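Local coordinates for topoisomerase I-like protein (Leishmania donovani, PDB 2B9S) that relaxes supercoiled DNA, probably as the large subunit of a heterodimeric type IB topoisomerase that cuts and rejoins one strand at a time, at residues D103-P106 against I107-W110; N270-H273 against V274-A278; V343-L346 against L347-F350. All coordinates share one frame; numbering follows the deposited sequence.

Overall arrangement
All three contacts are local, made within a turn or so of one helix, and each is partly buried and peripheral, 32 to 33 Å from the centre of the chain. Contact 1 opens helix 105-119 in the DNA-binding fragment, about 60 Å between centres from contact 2. Contacts 2 and 3 belong to the catalytic core and their centres lie 11 Å apart, on two helices that touch, with Gln276 CG 3.6 Å from Phe350 CZ. Contacts 1 and 2 both sit at helix starts, where carboxylates take up backbone N-H groups. Contact 3 lies within helix 341-351 and relies more on aliphatic and aromatic packing, with a polar outer side.

Contact 1 (D103-P106 against I107-W110); sequences DFEP and IYQW
Glu105 and Gln109, one helical turn apart, make the polar side-chain contact: Gln109 NE2 donates to Glu105 OE2 at 2.5 Å, so short that the exact length should be treated with caution. The two chains fold toward each other, both bent at chi2, and the carboxylate and amide planes meet at 52°. Gln109 CG stands anti to its own carbonyl carbon (chi1 -65°), which swings the chain back toward the preceding turn and sets CG 3.2 Å from Glu105 O. The other carboxylate oxygen, Glu105 OE1, forms a salt bridge with Lys67, so the group is held through both oxygens, and its negative charge is probably offset in part by Lys67. Tyr108 runs alongside Glu105, pointing the same way, with the ring edge at CD1 3.8 Å from Glu105 OE2.

The backbone bonds follow the regular i to i+4 pattern. Tyr108 N reaches Phe104 O at 3.0 Å, Gln109 N reaches Glu105 O at 2.8 Å, and Trp110 N reaches Pro106 O at 3.0 Å. Pro106 lies in the first turn, where the proline nitrogen, lacking a hydrogen, costs the helix no bond.

Ile107 CB only brushes a backbone oxygen, Phe104 O, at 3.7 Å; the side chains of Phe104 and Ile107 pack instead on strand 43-45 and helix 54-64, where Phe104 meets Phe63 edge-to-face. Trp110 carries its ring off to His39.

Ahead of the helix, Asp103 OD1 accepts from Glu105 N at 3.1 Å, on its anti side and 30° out of the carboxylate plane. This is an Asx turn leading into an α-helix whose N-cap is Phe104, at the base of what probably corresponds to the first of the paired "nose-cone" helices of eukaryotic type IB topoisomerases.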
ATOM      1  N   ASP D 103      34.051   2.684 -12.299  1.00 28.39           N
ATOM      2  CA  ASP D 103      34.265   1.347 -11.758  1.00 26.46           C
ATOM      3  C   ASP D 103      34.076   1.383 -10.244  1.00 27.35           C
ATOM      4  O   ASP D 103      34.885   1.948  -9.516  1.00 26.53           O
ATOM      5  CB  ASP D 103      35.667   0.878 -12.119  1.00 27.13           C
ATOM      6  CG  ASP D 103      35.925  -0.582 -11.796  1.00 26.16           C
ATOM      7  OD1 ASP D 103      35.172  -1.215 -11.028  1.00 27.48           O
ATOM      8  OD2 ASP D 103      36.926  -1.099 -12.317  1.00 27.34           O
ATOM      9  N   PHE D 104      32.998   0.758  -9.786  1.00 27.43           N
ATOM     10  CA  PHE D 104      32.588   0.778  -8.387  1.00 26.75           C
ATOM     11  C   PHE D 104      33.094  -0.395  -7.594  1.00 26.30           C
ATOM     12  O   PHE D 104      32.706  -0.572  -6.447  1.00 28.33           O
ATOM     13  CB  PHE D 104      31.064   0.778  -8.296  1.00 25.78           C
ATOM     14  CG  PHE D 104      30.416   1.991  -8.885  1.00 25.10           C
ATOM     15  CD1 PHE D 104      30.236   3.142  -8.112  1.00 22.74           C
ATOM     16  CD2 PHE D 104      29.939   1.972 -10.209  1.00 24.90           C
ATOM     17  CE1 PHE D 104      29.626   4.268  -8.645  1.00 20.99           C
ATOM     18  CE2 PHE D 104      29.317   3.112 -10.763  1.00 22.72           C
ATOM     19  CZ  PHE D 104      29.161   4.260  -9.972  1.00 23.22           C
ATOM     20  N   GLU D 105      33.972  -1.189  -8.195  1.00 28.62           N
ATOM     21  CA  GLU D 105      34.401  -2.465  -7.616  1.00 28.23           C
ATOM     22  C   GLU D 105      35.051  -2.384  -6.211  1.00 27.73           C
ATOM     23  O   GLU D 105      34.734  -3.211  -5.338  1.00 28.21           O
ATOM     24  CB  GLU D 105      35.272  -3.238  -8.627  1.00 29.50           C
ATOM     25  CG  GLU D 105      35.423  -4.731  -8.339  1.00 31.36           C
ATOM     26  CD  GLU D 105      34.073  -5.504  -8.237  1.00 34.63           C
ATOM     27  OE1 GLU D 105      33.000  -5.021  -8.683  1.00 34.24           O
ATOM     28  OE2 GLU D 105      34.098  -6.625  -7.704  1.00 35.71           O
ATOM     29  N   PRO D 106      35.964  -1.405  -5.975  1.00 27.17           N
ATOM     30  CA  PRO D 106      36.489  -1.306  -4.597  1.00 25.50           C
ATOM     31  C   PRO D 106      35.379  -1.101  -3.538  1.00 24.99           C
ATOM     32  O   PRO D 106      35.440  -1.687  -2.457  1.00 25.59           O
ATOM     33  CB  PRO D 106      37.439  -0.096  -4.665  1.00 25.39           C
ATOM     34  CG  PRO D 106      37.807   0.029  -6.117  1.00 25.62           C
ATOM     35  CD  PRO D 106      36.581  -0.399  -6.870  1.00 25.81           C
ATOM     36  N   ILE D 107      34.363  -0.293  -3.841  1.00 26.09           N
ATOM     37  CA  ILE D 107      33.283  -0.101  -2.884  1.00 25.16           C
ATOM     38  C   ILE D 107      32.424  -1.364  -2.752  1.00 27.47           C
ATOM     39  O   ILE D 107      32.079  -1.762  -1.636  1.00 28.25           O
ATOM     40  CB  ILE D 107      32.400   1.112  -3.209  1.00 24.34           C
ATOM     41  CG1 ILE D 107      33.224   2.411  -3.096  1.00 23.81           C
ATOM     42  CG2 ILE D 107      31.138   1.076  -2.316  1.00 22.74           C
ATOM     43  CD1 ILE D 107      32.482   3.674  -3.551  1.00 21.69           C
ATOM     44  N   TYR D 108      32.077  -1.990  -3.879  1.00 27.75           N
ATOM     45  CA  TYR D 108      31.362  -3.269  -3.839  1.00 28.49           C
ATOM     46  C   TYR D 108      32.059  -4.292  -2.959  1.00 28.20           C
ATOM     47  O   TYR D 108      31.434  -4.940  -2.128  1.00 29.39           O
ATOM     48  CB  TYR D 108      31.204  -3.867  -5.235  1.00 29.65           C
ATOM     49  CG  TYR D 108      30.383  -5.141  -5.215  1.00 30.84           C
ATOM     50  CD1 TYR D 108      30.936  -6.358  -5.595  1.00 31.16           C
ATOM     51  CD2 TYR D 108      29.049  -5.123  -4.795  1.00 31.54           C
ATOM     52  CE1 TYR D 108      30.177  -7.522  -5.582  1.00 31.35           C
ATOM     53  CE2 TYR D 108      28.283  -6.270  -4.766  1.00 31.39           C
ATOM     54  CZ  TYR D 108      28.849  -7.474  -5.168  1.00 32.29           C
ATOM     55  OH  TYR D 108      28.085  -8.633  -5.138  1.00 31.66           O
ATOM     56  N   GLN D 109      33.359  -4.461  -3.183  1.00 29.01           N
ATOM     57  CA  GLN D 109      34.158  -5.403  -2.402  1.00 29.13           C
ATOM     58  C   GLN D 109      34.198  -5.045  -0.923  1.00 29.29           C
ATOM     59  O   GLN D 109      34.078  -5.932  -0.082  1.00 31.62           O
ATOM     60  CB  GLN D 109      35.563  -5.527  -2.996  1.00 30.14           C
ATOM     61  CG  GLN D 109      35.563  -6.148  -4.406  1.00 30.77           C
ATOM     62  CD  GLN D 109      34.933  -7.529  -4.430  1.00 32.17           C
ATOM     63  OE1 GLN D 109      34.987  -8.273  -3.444  1.00 31.39           O
ATOM     64  NE2 GLN D 109      34.327  -7.878  -5.556  1.00 32.96           N
ATOM     65  N   TRP D 110      34.342  -3.751  -0.610  1.00 29.88           N
ATOM     66  CA  TRP D 110      34.196  -3.247   0.776  1.00 31.36           C
ATOM     67  C   TRP D 110      32.871  -3.709   1.383  1.00 30.73           C
ATOM     68  O   TRP D 110      32.836  -4.213   2.494  1.00 33.00           O
ATOM     69  CB  TRP D 110      34.289  -1.712   0.810  1.00 33.16           C
ATOM     70  CG  TRP D 110      33.947  -1.102   2.155  1.00 34.65           C
ATOM     71  CD1 TRP D 110      34.801  -0.927   3.224  1.00 35.08           C
ATOM     72  CD2 TRP D 110      32.667  -0.600   2.584  1.00 34.35           C
ATOM     73  NE1 TRP D 110      34.134  -0.345   4.272  1.00 35.75           N
ATOM     74  CE2 TRP D 110      32.826  -0.134   3.916  1.00 34.67           C
ATOM     75  CE3 TRP D 110      31.409  -0.494   1.973  1.00 33.90           C
ATOM     76  CZ2 TRP D 110      31.773   0.433   4.651  1.00 33.83           C
ATOM     77  CZ3 TRP D 110      30.362   0.068   2.703  1.00 34.98           C
ATOM     78  CH2 TRP D 110      30.551   0.513   4.041  1.00 33.57           C
TER

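Contact 2 (N270-H273 against V274-A278); sequences NDLH and VAQRA
Ala275 N, Gln276 N and Arg277 N bond to Asp271 O, Leu272 O and His273 O respectively, i to i+4, so α-helical pairing is established from the first turn of helix 272-287. Asp271 occupies the N-cap, and its OD1 takes the N-H of Val274 at 3.3 Å. The donor comes from above the carboxylate, 62° out of its plane, though the N-H itself points well at the oxygen. With CG anti to the backbone N (chi1 -180°), the carboxylate swings over the start of the helix, where its charge would suit the positive end of the dipole. Val274 CG2 packs against the same group, 3.6 Å from Asp271 CG, the two side chains crossing nearly at right angles.

This is a side-chain N-cap, on the long side, in a helix that packs beside helices 236-266 and 341-351 of the catalytic core. His273 reaches forward over the next turn: its NE2 lies 3.9 Å from Arg277 NH1, with ring and guanidinium planes 76° apart, a loose contact. Gln276 extends beyond CG past Leu272, its NE2 4.0 Å from Leu272 CG and also in a weak hydrogen bond to Asp362 OD1. Gln363 serves both side chains, its O accepting from His273 ND1 and its N donating to Gln276 OE1, while Leu272 leans on Arg349 of helix 341-351.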
ATOM      1  N   ASN D 270     -29.425   6.565 -23.598  1.00 49.52           N
ATOM      2  CA  ASN D 270     -28.873   7.219 -24.782  1.00 50.37           C
ATOM      3  C   ASN D 270     -27.870   8.293 -24.380  1.00 48.82           C
ATOM      4  O   ASN D 270     -27.208   8.892 -25.228  1.00 48.17           O
ATOM      5  CB  ASN D 270     -29.977   7.775 -25.697  1.00 53.50           C
ATOM      6  CG  ASN D 270     -30.670   8.997 -25.115  1.00 56.60           C
ATOM      7  OD1 ASN D 270     -31.422   8.898 -24.136  1.00 59.05           O
ATOM      8  ND2 ASN D 270     -30.435  10.160 -25.728  1.00 57.87           N
ATOM      9  N   ASP D 271     -27.756   8.525 -23.072  1.00 46.22           N
ATOM     10  CA  ASP D 271     -26.705   9.387 -22.547  1.00 44.00           C
ATOM     11  C   ASP D 271     -25.395   8.583 -22.470  1.00 43.21           C
ATOM     12  O   ASP D 271     -25.338   7.536 -21.813  1.00 42.34           O
ATOM     13  CB  ASP D 271     -27.103   9.962 -21.186  1.00 43.98           C
ATOM     14  CG  ASP D 271     -26.039  10.871 -20.610  1.00 44.66           C
ATOM     15  OD1 ASP D 271     -24.848  10.567 -20.788  1.00 46.89           O
ATOM     16  OD2 ASP D 271     -26.372  11.883 -19.973  1.00 44.20           O
ATOM     17  N   LEU D 272     -24.352   9.060 -23.153  1.00 40.84           N
ATOM     18  CA  LEU D 272     -23.103   8.289 -23.262  1.00 39.94           C
ATOM     19  C   LEU D 272     -22.372   8.133 -21.912  1.00 38.71           C
ATOM     20  O   LEU D 272     -21.870   7.055 -21.602  1.00 37.91           O
ATOM     21  CB  LEU D 272     -22.182   8.874 -24.340  1.00 40.34           C
ATOM     22  CG  LEU D 272     -20.920   8.099 -24.736  1.00 40.20           C
ATOM     23  CD1 LEU D 272     -21.278   6.750 -25.378  1.00 38.80           C
ATOM     24  CD2 LEU D 272     -20.041   8.962 -25.642  1.00 38.42           C
ATOM     25  N   HIS D 273     -22.340   9.201 -21.116  1.00 37.79           N
ATOM     26  CA  HIS D 273     -21.810   9.138 -19.753  1.00 37.71           C
ATOM     27  C   HIS D 273     -22.521   8.075 -18.898  1.00 37.58           C
ATOM     28  O   HIS D 273     -21.866   7.279 -18.218  1.00 38.02           O
ATOM     29  CB  HIS D 273     -21.877  10.514 -19.061  1.00 37.71           C
ATOM     30  CG  HIS D 273     -21.599  10.457 -17.589  1.00 37.78           C
ATOM     31  ND1 HIS D 273     -20.376  10.084 -17.078  1.00 37.63           N
ATOM     32  CD2 HIS D 273     -22.394  10.692 -16.518  1.00 38.07           C
ATOM     33  CE1 HIS D 273     -20.426  10.094 -15.759  1.00 36.52           C
ATOM     34  NE2 HIS D 273     -21.641  10.459 -15.394  1.00 37.66           N
ATOM     35  N   VAL D 274     -23.854   8.063 -18.948  1.00 36.91           N
ATOM     36  CA  VAL D 274     -24.669   7.144 -18.137  1.00 35.23           C
ATOM     37  C   VAL D 274     -24.418   5.671 -18.502  1.00 34.57           C
ATOM     38  O   VAL D 274     -24.242   4.825 -17.602  1.00 33.44           O
ATOM     39  CB  VAL D 274     -26.200   7.506 -18.181  1.00 34.70           C
ATOM     40  CG1 VAL D 274     -27.025   6.533 -17.366  1.00 34.79           C
ATOM     41  CG2 VAL D 274     -26.443   8.907 -17.634  1.00 34.08           C
ATOM     42  N   ALA D 275     -24.381   5.378 -19.808  1.00 32.49           N
ATOM     43  CA  ALA D 275     -24.146   4.015 -20.303  1.00 31.95           C
ATOM     44  C   ALA D 275     -22.752   3.503 -19.936  1.00 30.81           C
ATOM     45  O   ALA D 275     -22.599   2.336 -19.571  1.00 30.35           O
ATOM     46  CB  ALA D 275     -24.371   3.928 -21.813  1.00 30.61           C
ATOM     47  N   GLN D 276     -21.756   4.388 -20.049  1.00 30.47           N
ATOM     48  CA  GLN D 276     -20.367   4.112 -19.644  1.00 30.07           C
ATOM     49  C   GLN D 276     -20.251   3.889 -18.133  1.00 29.61           C
ATOM     50  O   GLN D 276     -19.625   2.911 -17.692  1.00 26.33           O
ATOM     51  CB  GLN D 276     -19.425   5.245 -20.087  1.00 30.28           C
ATOM     52  CG  GLN D 276     -19.107   5.228 -21.573  1.00 30.19           C
ATOM     53  CD  GLN D 276     -18.041   6.218 -21.988  1.00 29.05           C
ATOM     54  OE1 GLN D 276     -17.506   6.959 -21.178  1.00 31.28           O
ATOM     55  NE2 GLN D 276     -17.732   6.231 -23.262  1.00 27.83           N
ATOM     56  N   ARG D 277     -20.857   4.804 -17.365  1.00 30.31           N
ATOM     57  CA  ARG D 277     -21.006   4.676 -15.900  1.00 30.55           C
ATOM     58  C   ARG D 277     -21.574   3.310 -15.481  1.00 31.43           C
ATOM     59  O   ARG D 277     -21.077   2.698 -14.521  1.00 32.33           O
ATOM     60  CB  ARG D 277     -21.869   5.812 -15.339  1.00 28.99           C
ATOM     61  CG  ARG D 277     -21.786   5.988 -13.818  1.00 29.67           C
ATOM     62  CD  ARG D 277     -22.571   7.218 -13.369  1.00 31.57           C
ATOM     63  NE  ARG D 277     -24.011   7.055 -13.621  1.00 33.58           N
ATOM     64  CZ  ARG D 277     -24.923   8.023 -13.534  1.00 33.61           C
ATOM     65  NH1 ARG D 277     -24.582   9.270 -13.202  1.00 33.17           N
ATOM     66  NH2 ARG D 277     -26.191   7.733 -13.784  1.00 34.02           N
ATOM     67  N   ALA D 278     -22.582   2.833 -16.224  1.00 31.49           N
ATOM     68  CA  ALA D 278     -23.220   1.513 -16.012  1.00 30.26           C
ATOM     69  C   ALA D 278     -22.298   0.311 -16.223  1.00 30.55           C
ATOM     70  O   ALA D 278     -22.303  -0.631 -15.429  1.00 31.01           O
ATOM     71  CB  ALA D 278     -24.460   1.384 -16.909  1.00 29.15           C
TER

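Contact 3 (V343-L346 against L347-F350); sequences VYAL and LQRF
Leu346 and Phe350 form the tight part of this stretch of α-helix, 341-351, which lies against helix 272-287 in the catalytic core. Phe350 N bonds to Leu346 O at 2.8 Å, and the Phe350 ring then turns its face to the same oxygen. Its CG stands anti to the carbonyl carbon (chi1 -66°), and a chi2 of only -12° sets the ring so that Leu346 O sits 3.1 Å above its plane, offset toward the rim. One carbonyl oxygen thus carries a hydrogen bond and the face of a ring together. The far end of the ring, CZ, meets Leu346 CD2 at 4.2 Å.

A turn earlier, Leu347 N bonds to Val343 O at 2.9 Å, and Val343 CG1 touches Leu347 CD1 at 4.2 Å. These residues face inward: Val343 packs on Tyr282 and Phe267, Leu346 on Val279 and Phe267, and Leu347 on Ile313 of strand 313-315.

The outer side, with Ala345, Gln348 and Arg349, is exposed and looser. Here the backbone bonds from Gln348 N to Tyr344 O and from Arg349 N to Ala345 O are longer, both 3.2 Å. Gln348 extends beyond CG and brings its amide obliquely up to the Tyr344 ring, planes 57° apart, with Gln348 NE2 3.5 Å from Tyr344 CE1, while the Tyr344 hydroxyl makes a weak hydrogen bond to Met316 O. Arg349 runs beside Leu346, pointing the same way, and its chain bends at chi3. That bend brings one face of the guanidinium over the leucine, with Leu346 CD2 3.7 Å from Arg349 NH1.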
ATOM      1  N   VAL D 343     -23.913  -5.774 -22.303  1.00 37.85           N
ATOM      2  CA  VAL D 343     -22.638  -5.158 -21.930  1.00 36.52           C
ATOM      3  C   VAL D 343     -21.636  -5.385 -23.053  1.00 36.62           C
ATOM      4  O   VAL D 343     -20.863  -4.485 -23.399  1.00 36.95           O
ATOM      5  CB  VAL D 343     -22.100  -5.696 -20.560  1.00 36.20           C
ATOM      6  CG1 VAL D 343     -20.589  -5.475 -20.393  1.00 33.65           C
ATOM      7  CG2 VAL D 343     -22.871  -5.065 -19.405  1.00 33.88           C
ATOM      8  N   TYR D 344     -21.666  -6.584 -23.627  1.00 35.47           N
ATOM      9  CA  TYR D 344     -20.787  -6.926 -24.737  1.00 34.47           C
ATOM     10  C   TYR D 344     -21.028  -6.032 -25.957  1.00 34.22           C
ATOM     11  O   TYR D 344     -20.064  -5.599 -26.595  1.00 36.76           O
ATOM     12  CB  TYR D 344     -20.912  -8.410 -25.086  1.00 32.76           C
ATOM     13  CG  TYR D 344     -19.960  -8.884 -26.172  1.00 31.50           C
ATOM     14  CD1 TYR D 344     -20.254  -8.660 -27.529  1.00 30.66           C
ATOM     15  CD2 TYR D 344     -18.781  -9.566 -25.850  1.00 29.47           C
ATOM     16  CE1 TYR D 344     -19.394  -9.091 -28.537  1.00 30.82           C
ATOM     17  CE2 TYR D 344     -17.919 -10.011 -26.849  1.00 31.40           C
ATOM     18  CZ  TYR D 344     -18.237  -9.763 -28.193  1.00 31.70           C
ATOM     19  OH  TYR D 344     -17.404 -10.181 -29.200  1.00 32.88           O
ATOM     20  N   ALA D 345     -22.299  -5.743 -26.253  1.00 32.72           N
ATOM     21  CA  ALA D 345     -22.687  -4.837 -27.339  1.00 33.36           C
ATOM     22  C   ALA D 345     -22.303  -3.366 -27.096  1.00 33.57           C
ATOM     23  O   ALA D 345     -21.910  -2.653 -28.029  1.00 35.14           O
ATOM     24  CB  ALA D 345     -24.175  -4.947 -27.593  1.00 33.57           C
ATOM     25  N   LEU D 346     -22.479  -2.911 -25.855  1.00 33.39           N
ATOM     26  CA  LEU D 346     -22.012  -1.603 -25.393  1.00 30.85           C
ATOM     27  C   LEU D 346     -20.488  -1.445 -25.563  1.00 31.47           C
ATOM     28  O   LEU D 346     -20.035  -0.426 -26.055  1.00 32.75           O
ATOM     29  CB  LEU D 346     -22.414  -1.390 -23.936  1.00 28.78           C
ATOM     30  CG  LEU D 346     -23.844  -0.921 -23.631  1.00 27.09           C
ATOM     31  CD1 LEU D 346     -24.135  -0.908 -22.133  1.00 25.74           C
ATOM     32  CD2 LEU D 346     -24.138   0.438 -24.237  1.00 27.68           C
ATOM     33  N   LEU D 347     -19.721  -2.468 -25.187  1.00 30.18           N
ATOM     34  CA  LEU D 347     -18.278  -2.513 -25.389  1.00 29.71           C
ATOM     35  C   LEU D 347     -17.842  -2.421 -26.860  1.00 32.25           C
ATOM     36  O   LEU D 347     -16.775  -1.863 -27.152  1.00 32.72           O
ATOM     37  CB  LEU D 347     -17.686  -3.778 -24.746  1.00 27.21           C
ATOM     38  CG  LEU D 347     -17.643  -3.840 -23.211  1.00 27.10           C
ATOM     39  CD1 LEU D 347     -17.097  -5.190 -22.721  1.00 23.62           C
ATOM     40  CD2 LEU D 347     -16.851  -2.649 -22.605  1.00 23.20           C
ATOM     41  N   GLN D 348     -18.642  -2.982 -27.773  1.00 32.19           N
ATOM     42  CA  GLN D 348     -18.388  -2.826 -29.208  1.00 33.99           C
ATOM     43  C   GLN D 348     -18.584  -1.363 -29.614  1.00 33.06           C
ATOM     44  O   GLN D 348     -17.820  -0.831 -30.391  1.00 32.23           O
ATOM     45  CB  GLN D 348     -19.301  -3.740 -30.045  1.00 34.85           C
ATOM     46  CG  GLN D 348     -19.072  -5.252 -29.840  1.00 36.51           C
ATOM     47  CD  GLN D 348     -20.095  -6.098 -30.580  1.00 37.70           C
ATOM     48  OE1 GLN D 348     -21.307  -5.906 -30.434  1.00 38.46           O
ATOM     49  NE2 GLN D 348     -19.609  -7.031 -31.396  1.00 38.00           N
ATOM     50  N   ARG D 349     -19.616  -0.731 -29.080  1.00 33.76           N
ATOM     51  CA  ARG D 349     -19.864   0.677 -29.287  1.00 38.47           C
ATOM     52  C   ARG D 349     -18.701   1.524 -28.744  1.00 36.62           C
ATOM     53  O   ARG D 349     -18.240   2.470 -29.407  1.00 36.82           O
ATOM     54  CB  ARG D 349     -21.191   1.086 -28.627  1.00 39.73           C
ATOM     55  CG  ARG D 349     -21.783   2.378 -29.174  1.00 45.35           C
ATOM     56  CD  ARG D 349     -23.203   2.641 -28.645  1.00 47.68           C
ATOM     57  NE  ARG D 349     -23.258   3.678 -27.593  1.00 52.16           N
ATOM     58  CZ  ARG D 349     -24.253   3.794 -26.708  1.00 53.26           C
ATOM     59  NH1 ARG D 349     -25.272   2.930 -26.736  1.00 54.70           N
ATOM     60  NH2 ARG D 349     -24.236   4.762 -25.792  1.00 53.17           N
ATOM     61  N   PHE D 350     -18.229   1.169 -27.546  1.00 34.01           N
ATOM     62  CA  PHE D 350     -17.228   1.956 -26.826  1.00 31.26           C
ATOM     63  C   PHE D 350     -15.845   1.878 -27.455  1.00 31.44           C
ATOM     64  O   PHE D 350     -14.977   2.664 -27.094  1.00 33.35           O
ATOM     65  CB  PHE D 350     -17.123   1.523 -25.350  1.00 27.25           C
ATOM     66  CG  PHE D 350     -18.348   1.805 -24.528  1.00 26.24           C
ATOM     67  CD1 PHE D 350     -19.377   2.617 -25.011  1.00 25.34           C
ATOM     68  CD2 PHE D 350     -18.469   1.264 -23.246  1.00 25.61           C
ATOM     69  CE1 PHE D 350     -20.503   2.860 -24.246  1.00 26.14           C
ATOM     70  CE2 PHE D 350     -19.590   1.520 -22.463  1.00 25.01           C
ATOM     71  CZ  PHE D 350     -20.607   2.317 -22.955  1.00 25.81           C
TER